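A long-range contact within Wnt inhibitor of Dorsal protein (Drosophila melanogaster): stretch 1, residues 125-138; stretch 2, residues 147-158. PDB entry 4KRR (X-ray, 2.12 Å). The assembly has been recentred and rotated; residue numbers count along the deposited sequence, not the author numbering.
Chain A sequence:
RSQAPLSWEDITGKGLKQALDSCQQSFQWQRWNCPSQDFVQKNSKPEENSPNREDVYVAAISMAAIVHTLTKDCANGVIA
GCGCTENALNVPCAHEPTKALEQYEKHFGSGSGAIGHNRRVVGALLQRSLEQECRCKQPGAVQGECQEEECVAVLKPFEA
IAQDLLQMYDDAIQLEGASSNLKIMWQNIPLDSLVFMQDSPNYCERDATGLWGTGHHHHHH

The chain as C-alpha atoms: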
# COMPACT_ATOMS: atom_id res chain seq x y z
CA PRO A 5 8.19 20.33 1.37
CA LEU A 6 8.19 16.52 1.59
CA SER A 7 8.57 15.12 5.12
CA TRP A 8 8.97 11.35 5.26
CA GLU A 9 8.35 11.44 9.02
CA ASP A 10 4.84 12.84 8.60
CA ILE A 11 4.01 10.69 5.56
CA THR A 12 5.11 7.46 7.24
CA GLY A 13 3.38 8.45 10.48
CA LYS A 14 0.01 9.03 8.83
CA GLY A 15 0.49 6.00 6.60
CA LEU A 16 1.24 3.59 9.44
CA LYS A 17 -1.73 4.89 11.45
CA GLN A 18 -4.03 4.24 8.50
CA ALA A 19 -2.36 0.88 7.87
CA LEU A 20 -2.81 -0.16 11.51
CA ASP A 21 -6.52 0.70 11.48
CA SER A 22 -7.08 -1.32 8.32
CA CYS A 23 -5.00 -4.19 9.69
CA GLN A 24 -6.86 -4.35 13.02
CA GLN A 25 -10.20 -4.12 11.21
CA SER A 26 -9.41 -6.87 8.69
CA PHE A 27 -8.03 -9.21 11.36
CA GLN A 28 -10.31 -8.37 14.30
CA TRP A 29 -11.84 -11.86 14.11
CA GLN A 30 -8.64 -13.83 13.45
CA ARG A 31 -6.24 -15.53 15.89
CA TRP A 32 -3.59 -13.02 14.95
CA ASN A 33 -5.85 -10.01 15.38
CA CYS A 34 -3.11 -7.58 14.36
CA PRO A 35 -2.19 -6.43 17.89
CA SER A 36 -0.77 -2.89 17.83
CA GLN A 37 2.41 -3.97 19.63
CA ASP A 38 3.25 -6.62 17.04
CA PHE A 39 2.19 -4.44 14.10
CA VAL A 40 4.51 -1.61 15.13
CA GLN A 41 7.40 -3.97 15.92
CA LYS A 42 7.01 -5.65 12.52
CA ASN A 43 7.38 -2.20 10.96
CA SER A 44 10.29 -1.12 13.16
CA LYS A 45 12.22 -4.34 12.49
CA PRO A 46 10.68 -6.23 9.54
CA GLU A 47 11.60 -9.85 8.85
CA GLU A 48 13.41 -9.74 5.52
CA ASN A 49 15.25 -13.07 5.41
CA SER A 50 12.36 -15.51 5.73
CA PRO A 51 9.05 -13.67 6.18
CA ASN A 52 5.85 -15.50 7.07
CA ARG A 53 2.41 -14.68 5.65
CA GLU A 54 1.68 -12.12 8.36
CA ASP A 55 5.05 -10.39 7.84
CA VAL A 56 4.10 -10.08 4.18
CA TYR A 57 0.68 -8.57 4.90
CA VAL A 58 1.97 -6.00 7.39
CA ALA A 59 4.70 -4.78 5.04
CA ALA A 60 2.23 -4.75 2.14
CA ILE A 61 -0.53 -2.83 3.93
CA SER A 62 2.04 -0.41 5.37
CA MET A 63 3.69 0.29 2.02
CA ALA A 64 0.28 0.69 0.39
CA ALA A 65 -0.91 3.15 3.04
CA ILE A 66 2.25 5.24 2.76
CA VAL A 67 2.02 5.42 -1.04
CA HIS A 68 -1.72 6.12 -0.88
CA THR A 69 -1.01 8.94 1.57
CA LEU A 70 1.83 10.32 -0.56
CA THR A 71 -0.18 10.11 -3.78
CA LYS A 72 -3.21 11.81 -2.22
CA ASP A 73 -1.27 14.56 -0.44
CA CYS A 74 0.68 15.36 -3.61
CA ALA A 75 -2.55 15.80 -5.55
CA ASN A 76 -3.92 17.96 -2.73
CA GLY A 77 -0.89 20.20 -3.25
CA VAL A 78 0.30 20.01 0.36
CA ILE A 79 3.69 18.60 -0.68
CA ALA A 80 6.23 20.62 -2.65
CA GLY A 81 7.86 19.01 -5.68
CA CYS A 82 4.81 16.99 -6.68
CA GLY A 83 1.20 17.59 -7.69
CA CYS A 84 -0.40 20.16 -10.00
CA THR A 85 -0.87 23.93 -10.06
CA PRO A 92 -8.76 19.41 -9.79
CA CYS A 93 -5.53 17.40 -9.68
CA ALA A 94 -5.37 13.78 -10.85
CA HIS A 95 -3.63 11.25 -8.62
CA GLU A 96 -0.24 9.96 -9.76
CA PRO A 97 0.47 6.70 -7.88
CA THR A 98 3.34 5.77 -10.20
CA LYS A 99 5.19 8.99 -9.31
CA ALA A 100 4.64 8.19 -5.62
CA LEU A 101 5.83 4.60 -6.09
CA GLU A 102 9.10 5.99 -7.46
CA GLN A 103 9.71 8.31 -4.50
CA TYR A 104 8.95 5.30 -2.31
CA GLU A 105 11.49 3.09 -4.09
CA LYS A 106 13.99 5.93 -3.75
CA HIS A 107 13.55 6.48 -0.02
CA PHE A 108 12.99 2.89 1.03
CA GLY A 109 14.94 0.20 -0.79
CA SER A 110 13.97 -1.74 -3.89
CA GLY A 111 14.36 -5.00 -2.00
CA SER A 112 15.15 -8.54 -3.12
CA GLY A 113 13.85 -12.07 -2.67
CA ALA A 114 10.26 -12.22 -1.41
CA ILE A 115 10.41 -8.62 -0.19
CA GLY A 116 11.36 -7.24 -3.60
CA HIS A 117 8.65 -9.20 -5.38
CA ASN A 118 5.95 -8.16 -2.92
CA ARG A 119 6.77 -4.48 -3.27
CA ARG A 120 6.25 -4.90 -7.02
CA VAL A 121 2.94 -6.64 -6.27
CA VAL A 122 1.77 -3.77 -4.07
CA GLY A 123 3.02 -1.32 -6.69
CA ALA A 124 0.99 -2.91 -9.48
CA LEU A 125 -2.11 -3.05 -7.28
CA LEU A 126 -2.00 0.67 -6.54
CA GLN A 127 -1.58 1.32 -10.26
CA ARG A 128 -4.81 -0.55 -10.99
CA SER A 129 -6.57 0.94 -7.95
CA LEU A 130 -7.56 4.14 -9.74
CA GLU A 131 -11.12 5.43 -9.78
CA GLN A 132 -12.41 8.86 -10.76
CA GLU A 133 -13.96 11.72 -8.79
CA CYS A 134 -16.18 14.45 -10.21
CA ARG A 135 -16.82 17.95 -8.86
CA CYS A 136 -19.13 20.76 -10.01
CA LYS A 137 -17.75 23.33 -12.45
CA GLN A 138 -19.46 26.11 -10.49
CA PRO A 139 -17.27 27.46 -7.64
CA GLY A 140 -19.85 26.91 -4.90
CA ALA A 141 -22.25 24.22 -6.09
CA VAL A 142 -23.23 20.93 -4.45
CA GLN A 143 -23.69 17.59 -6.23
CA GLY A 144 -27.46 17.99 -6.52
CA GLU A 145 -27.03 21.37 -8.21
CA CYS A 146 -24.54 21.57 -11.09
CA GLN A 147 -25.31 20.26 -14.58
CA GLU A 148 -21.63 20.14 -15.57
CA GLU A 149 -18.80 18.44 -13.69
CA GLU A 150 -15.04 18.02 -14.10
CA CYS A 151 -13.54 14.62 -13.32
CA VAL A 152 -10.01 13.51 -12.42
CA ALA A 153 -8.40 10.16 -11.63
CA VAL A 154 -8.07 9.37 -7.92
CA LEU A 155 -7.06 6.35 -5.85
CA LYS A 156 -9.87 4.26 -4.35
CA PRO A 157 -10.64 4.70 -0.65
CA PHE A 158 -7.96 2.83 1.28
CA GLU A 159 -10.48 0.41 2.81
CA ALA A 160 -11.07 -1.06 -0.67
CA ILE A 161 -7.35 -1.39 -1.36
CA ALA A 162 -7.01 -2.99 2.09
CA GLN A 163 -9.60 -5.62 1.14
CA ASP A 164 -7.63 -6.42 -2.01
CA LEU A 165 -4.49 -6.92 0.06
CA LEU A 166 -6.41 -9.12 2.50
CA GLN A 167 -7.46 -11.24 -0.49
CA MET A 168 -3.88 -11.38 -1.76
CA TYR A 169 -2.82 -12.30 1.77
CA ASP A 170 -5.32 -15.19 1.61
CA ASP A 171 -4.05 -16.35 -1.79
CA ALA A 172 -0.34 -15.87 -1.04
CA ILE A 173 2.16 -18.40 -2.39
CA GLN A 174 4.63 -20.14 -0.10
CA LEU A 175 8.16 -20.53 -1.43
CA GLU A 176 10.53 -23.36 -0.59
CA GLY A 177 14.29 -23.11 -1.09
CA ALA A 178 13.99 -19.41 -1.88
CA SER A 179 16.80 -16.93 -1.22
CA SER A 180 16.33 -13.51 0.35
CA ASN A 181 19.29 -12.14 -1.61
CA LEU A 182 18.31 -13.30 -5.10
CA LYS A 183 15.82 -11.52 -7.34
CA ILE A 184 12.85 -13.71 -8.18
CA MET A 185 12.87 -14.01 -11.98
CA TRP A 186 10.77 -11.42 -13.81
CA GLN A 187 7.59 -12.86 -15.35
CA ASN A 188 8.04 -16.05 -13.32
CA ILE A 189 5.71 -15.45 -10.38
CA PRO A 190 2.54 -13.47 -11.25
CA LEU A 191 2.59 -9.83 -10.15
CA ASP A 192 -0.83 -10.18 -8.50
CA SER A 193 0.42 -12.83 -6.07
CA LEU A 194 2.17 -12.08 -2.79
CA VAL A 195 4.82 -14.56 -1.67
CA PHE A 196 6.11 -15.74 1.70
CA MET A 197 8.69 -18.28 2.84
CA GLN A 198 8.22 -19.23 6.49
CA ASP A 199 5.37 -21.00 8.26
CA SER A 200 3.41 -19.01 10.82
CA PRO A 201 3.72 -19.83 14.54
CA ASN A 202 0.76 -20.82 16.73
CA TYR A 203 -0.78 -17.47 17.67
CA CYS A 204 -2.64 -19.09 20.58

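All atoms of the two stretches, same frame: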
# COMPACT_ATOMS: atom_id res chain seq x y z
N LEU A 125 -0.76 -3.15 -7.82
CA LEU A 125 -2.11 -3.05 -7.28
C LEU A 125 -2.56 -1.60 -7.22
O LEU A 125 -3.65 -1.26 -7.66
CB LEU A 125 -2.18 -3.67 -5.89
CG LEU A 125 -3.49 -3.40 -5.15
CD1 LEU A 125 -4.65 -4.20 -5.74
CD2 LEU A 125 -3.32 -3.69 -3.66
N LEU A 126 -1.70 -0.75 -6.66
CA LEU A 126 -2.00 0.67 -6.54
C LEU A 126 -2.15 1.34 -7.90
O LEU A 126 -2.86 2.34 -8.03
CB LEU A 126 -0.90 1.37 -5.73
CG LEU A 126 -0.79 0.91 -4.28
CD1 LEU A 126 0.46 1.46 -3.63
CD2 LEU A 126 -2.03 1.33 -3.49
N GLN A 127 -1.48 0.79 -8.91
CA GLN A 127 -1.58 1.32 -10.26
C GLN A 127 -2.92 0.97 -10.90
O GLN A 127 -3.42 1.70 -11.75
CB GLN A 127 -0.43 0.82 -11.13
CG GLN A 127 0.90 1.49 -10.81
CD GLN A 127 2.05 0.93 -11.63
OE1 GLN A 127 2.13 -0.28 -11.86
NE2 GLN A 127 2.93 1.80 -12.09
N ARG A 128 -3.51 -0.15 -10.48
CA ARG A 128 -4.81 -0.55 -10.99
C ARG A 128 -5.91 -0.28 -9.96
O ARG A 128 -7.01 -0.83 -10.05
CB ARG A 128 -4.82 -2.02 -11.42
CG ARG A 128 -4.60 -3.00 -10.28
CD ARG A 128 -4.76 -4.43 -10.76
NE ARG A 128 -4.65 -5.38 -9.66
CZ ARG A 128 -3.51 -5.93 -9.26
NH1 ARG A 128 -2.37 -5.63 -9.88
NH2 ARG A 128 -3.50 -6.79 -8.25
N SER A 129 -5.61 0.57 -8.98
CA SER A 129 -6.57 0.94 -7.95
C SER A 129 -7.10 2.35 -8.17
O SER A 129 -7.52 3.02 -7.22
CB SER A 129 -5.95 0.82 -6.56
OG SER A 129 -5.68 -0.53 -6.23
N LEU A 130 -7.08 2.80 -9.41
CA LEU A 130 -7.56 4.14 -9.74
C LEU A 130 -9.06 4.16 -10.03
O LEU A 130 -9.57 3.33 -10.78
CB LEU A 130 -6.80 4.72 -10.93
CG LEU A 130 -5.39 5.25 -10.67
CD1 LEU A 130 -4.79 5.78 -11.95
CD2 LEU A 130 -5.42 6.33 -9.60
N GLU A 131 -9.75 5.11 -9.42
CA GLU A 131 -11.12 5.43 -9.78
C GLU A 131 -11.14 6.87 -10.27
O GLU A 131 -10.09 7.45 -10.52
CB GLU A 131 -12.05 5.26 -8.58
CG GLU A 131 -12.40 3.81 -8.29
CD GLU A 131 -13.28 3.64 -7.07
OE1 GLU A 131 -13.57 4.66 -6.40
OE2 GLU A 131 -13.67 2.49 -6.77
N GLN A 132 -12.33 7.45 -10.41
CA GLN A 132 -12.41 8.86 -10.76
C GLN A 132 -13.41 9.60 -9.87
O GLN A 132 -14.42 9.04 -9.44
CB GLN A 132 -12.75 9.05 -12.23
CG GLN A 132 -13.99 8.32 -12.69
CD GLN A 132 -14.18 8.42 -14.19
OE1 GLN A 132 -13.68 9.35 -14.82
NE2 GLN A 132 -14.89 7.46 -14.77
N GLU A 133 -13.11 10.87 -9.61
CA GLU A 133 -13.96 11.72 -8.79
C GLU A 133 -14.38 12.96 -9.57
O GLU A 133 -13.55 13.60 -10.23
CB GLU A 133 -13.24 12.11 -7.51
CG GLU A 133 -14.06 12.94 -6.53
CD GLU A 133 -13.34 13.16 -5.22
OE1 GLU A 133 -12.23 12.60 -5.06
OE2 GLU A 133 -13.87 13.88 -4.36
N CYS A 134 -15.65 13.31 -9.47
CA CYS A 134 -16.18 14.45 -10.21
C CYS A 134 -16.68 15.55 -9.28
O CYS A 134 -17.32 15.27 -8.26
CB CYS A 134 -17.29 14.00 -11.15
SG CYS A 134 -16.78 12.71 -12.32
N ARG A 135 -16.38 16.79 -9.63
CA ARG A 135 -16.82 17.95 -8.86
C ARG A 135 -17.49 18.97 -9.78
O ARG A 135 -17.18 19.03 -10.96
CB ARG A 135 -15.65 18.58 -8.12
N CYS A 136 -18.41 19.76 -9.23
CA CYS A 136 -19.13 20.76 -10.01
C CYS A 136 -18.20 21.82 -10.59
O CYS A 136 -17.22 22.22 -9.95
CB CYS A 136 -20.21 21.42 -9.15
SG CYS A 136 -21.46 20.29 -8.52
N LYS A 137 -18.51 22.27 -11.80
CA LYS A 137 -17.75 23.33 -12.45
C LYS A 137 -17.94 24.66 -11.73
O LYS A 137 -16.99 25.44 -11.60
CB LYS A 137 -18.16 23.46 -13.92
CG LYS A 137 -17.72 22.30 -14.80
CD LYS A 137 -16.30 22.50 -15.32
CE LYS A 137 -16.25 23.61 -16.36
NZ LYS A 137 -14.89 23.76 -16.94
N GLN A 138 -19.15 24.91 -11.26
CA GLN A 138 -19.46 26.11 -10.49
C GLN A 138 -18.64 26.13 -9.20
O GLN A 138 -18.44 25.09 -8.58
CB GLN A 138 -20.95 26.19 -10.19
N GLN A 147 -24.95 21.08 -13.43
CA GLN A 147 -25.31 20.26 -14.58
C GLN A 147 -24.06 19.91 -15.38
O GLN A 147 -24.12 19.19 -16.38
CB GLN A 147 -26.31 20.99 -15.46
N GLU A 148 -22.92 20.42 -14.93
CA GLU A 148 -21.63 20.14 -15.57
C GLU A 148 -20.57 19.88 -14.51
O GLU A 148 -20.41 20.66 -13.57
CB GLU A 148 -21.21 21.30 -16.47
CG GLU A 148 -22.02 21.44 -17.74
CD GLU A 148 -21.59 22.63 -18.58
OE1 GLU A 148 -21.24 23.68 -17.99
OE2 GLU A 148 -21.58 22.51 -19.82
N GLU A 149 -19.83 18.79 -14.66
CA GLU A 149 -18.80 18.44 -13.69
C GLU A 149 -17.46 18.12 -14.36
O GLU A 149 -17.42 17.71 -15.52
CB GLU A 149 -19.26 17.28 -12.81
CG GLU A 149 -20.50 17.58 -12.00
CD GLU A 149 -20.78 16.55 -10.93
OE1 GLU A 149 -19.82 15.96 -10.41
OE2 GLU A 149 -21.97 16.32 -10.63
N GLU A 150 -16.38 18.32 -13.61
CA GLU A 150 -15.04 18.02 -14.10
C GLU A 150 -14.45 16.87 -13.29
O GLU A 150 -14.42 16.92 -12.06
CB GLU A 150 -14.15 19.26 -14.02
CG GLU A 150 -12.85 19.13 -14.80
CD GLU A 150 -12.13 20.46 -14.94
OE1 GLU A 150 -11.09 20.51 -15.64
OE2 GLU A 150 -12.60 21.46 -14.35
N CYS A 151 -13.98 15.84 -13.98
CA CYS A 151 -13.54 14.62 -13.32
C CYS A 151 -12.03 14.42 -13.45
O CYS A 151 -11.44 14.76 -14.47
CB CYS A 151 -14.28 13.41 -13.92
SG CYS A 151 -16.09 13.60 -14.01
N VAL A 152 -11.43 13.88 -12.40
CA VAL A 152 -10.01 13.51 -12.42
C VAL A 152 -9.82 12.13 -11.81
O VAL A 152 -10.66 11.65 -11.05
CB VAL A 152 -9.13 14.52 -11.64
CG1 VAL A 152 -9.15 15.88 -12.32
CG2 VAL A 152 -9.58 14.62 -10.19
N ALA A 153 -8.70 11.49 -12.15
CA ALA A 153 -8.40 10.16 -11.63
C ALA A 153 -7.91 10.24 -10.19
O ALA A 153 -7.02 11.03 -9.87
CB ALA A 153 -7.36 9.47 -12.50
N VAL A 154 -8.50 9.44 -9.31
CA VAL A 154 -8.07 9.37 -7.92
C VAL A 154 -7.99 7.93 -7.45
O VAL A 154 -8.66 7.05 -8.00
CB VAL A 154 -9.03 10.15 -6.99
CG1 VAL A 154 -8.99 11.64 -7.28
CG2 VAL A 154 -10.45 9.60 -7.11
N LEU A 155 -7.16 7.68 -6.44
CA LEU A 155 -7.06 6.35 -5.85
C LEU A 155 -8.33 6.01 -5.09
O LEU A 155 -8.94 6.89 -4.48
CB LEU A 155 -5.86 6.27 -4.91
CG LEU A 155 -4.47 6.17 -5.53
CD1 LEU A 155 -3.40 6.18 -4.45
CD2 LEU A 155 -4.36 4.90 -6.36
N LYS A 156 -8.73 4.74 -5.12
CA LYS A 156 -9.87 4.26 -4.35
C LYS A 156 -9.67 4.59 -2.88
O LYS A 156 -8.54 4.80 -2.44
CB LYS A 156 -10.03 2.74 -4.49
CG LYS A 156 -10.30 2.25 -5.89
CD LYS A 156 -10.54 0.74 -5.89
CE LYS A 156 -9.35 -0.01 -5.32
NZ LYS A 156 -9.56 -1.49 -5.37
N PRO A 157 -10.78 4.62 -2.11
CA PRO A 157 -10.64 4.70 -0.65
C PRO A 157 -9.77 3.55 -0.15
O PRO A 157 -9.83 2.45 -0.71
CB PRO A 157 -12.08 4.56 -0.14
CG PRO A 157 -12.89 4.11 -1.34
CD PRO A 157 -12.18 4.66 -2.53
N PHE A 158 -8.96 3.80 0.87
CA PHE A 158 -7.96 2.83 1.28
C PHE A 158 -8.56 1.52 1.79
O PHE A 158 -7.94 0.46 1.69
CB PHE A 158 -6.99 3.41 2.31
CG PHE A 158 -5.85 2.51 2.62
CD1 PHE A 158 -4.84 2.31 1.69
CD2 PHE A 158 -5.78 1.83 3.82
CE1 PHE A 158 -3.78 1.46 1.96
CE2 PHE A 158 -4.73 0.98 4.10
CZ PHE A 158 -3.73 0.80 3.17

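Stretch 1 leaves a helix at R128 and runs as a strand from L130 to C136; stretch 2 is a strand from E149 to L155. The N-to-C directions of the two strands differ by 133°, so they form an antiparallel but markedly twisted ladder. Its register follows from the CA pairs: L130 CA lies 4.5 Å from L155 CA, Q132 CA 4.3 Å from A153 CA, C134 CA 4.1 Å from C151 CA, and C136 CA 4.4 Å from E149 CA. These short separations mark the non-hydrogen-bonded pairs, and the wider pairs between them carry reciprocal bonds.

E131 N donates to V154 O at 2.6 Å, and V154 N to E131 O at 2.8 Å. The same exchange joins E133 N to V152 O (2.9 Å) and V152 N to E133 O (3.0 Å), then R135 N to E150 O (3.1 Å) and E150 N to R135 O (2.9 Å). The ladder extends beyond both strands: K156 N donates to S129 O (3.0 Å) and K137 N to E148 O (3.1 Å). All eight N-H...O angles lie between 153° and 168°, close enough to linear for good bonds. CA-H...O contacts supplement them, for example Q132 CA to V152 O at 3.3 Å.

The covalent tie is the disulfide of C134 SG and C151 SG, 2.0 Å apart with chi3 of 105°. Both cysteines adopt the m rotamer and project to the same face as Q132 and A153; their non-hydrogen-bonded pairing brings the backbones close enough for the sulfurs to bond across the ladder. A153, with only a methyl group, takes little room opposite the longer Q132.

E131, E133, R135, E150, V152 and V154 share the other face. There V154 CG2 packs against E133 CB at 3.8 Å, so the glutamate contributes its aliphatic carbon to the contact. E131 likewise runs beside K156, with E131 CD 3.5 Å from K156 CG, a contact along the lysine's aliphatic chain. The side chain of R135 is modelled only to CB.

At the helix end, L155 is buried. Its CB points away from stretch 1, yet its end turns back, placing L155 CD2 3.7 Å from L130 CD2 and 3.4 Å from L126 O. S129 OG donates to L125 O at 2.6 Å, satisfying the hydroxyl in its buried setting, while S129 CB meets K156 CE at 3.7 Å. At the far end, poorly ordered K137 places NZ 4.2 Å from E150 OE2, beyond salt-bridge range. Together the stretches bury 1036 Å².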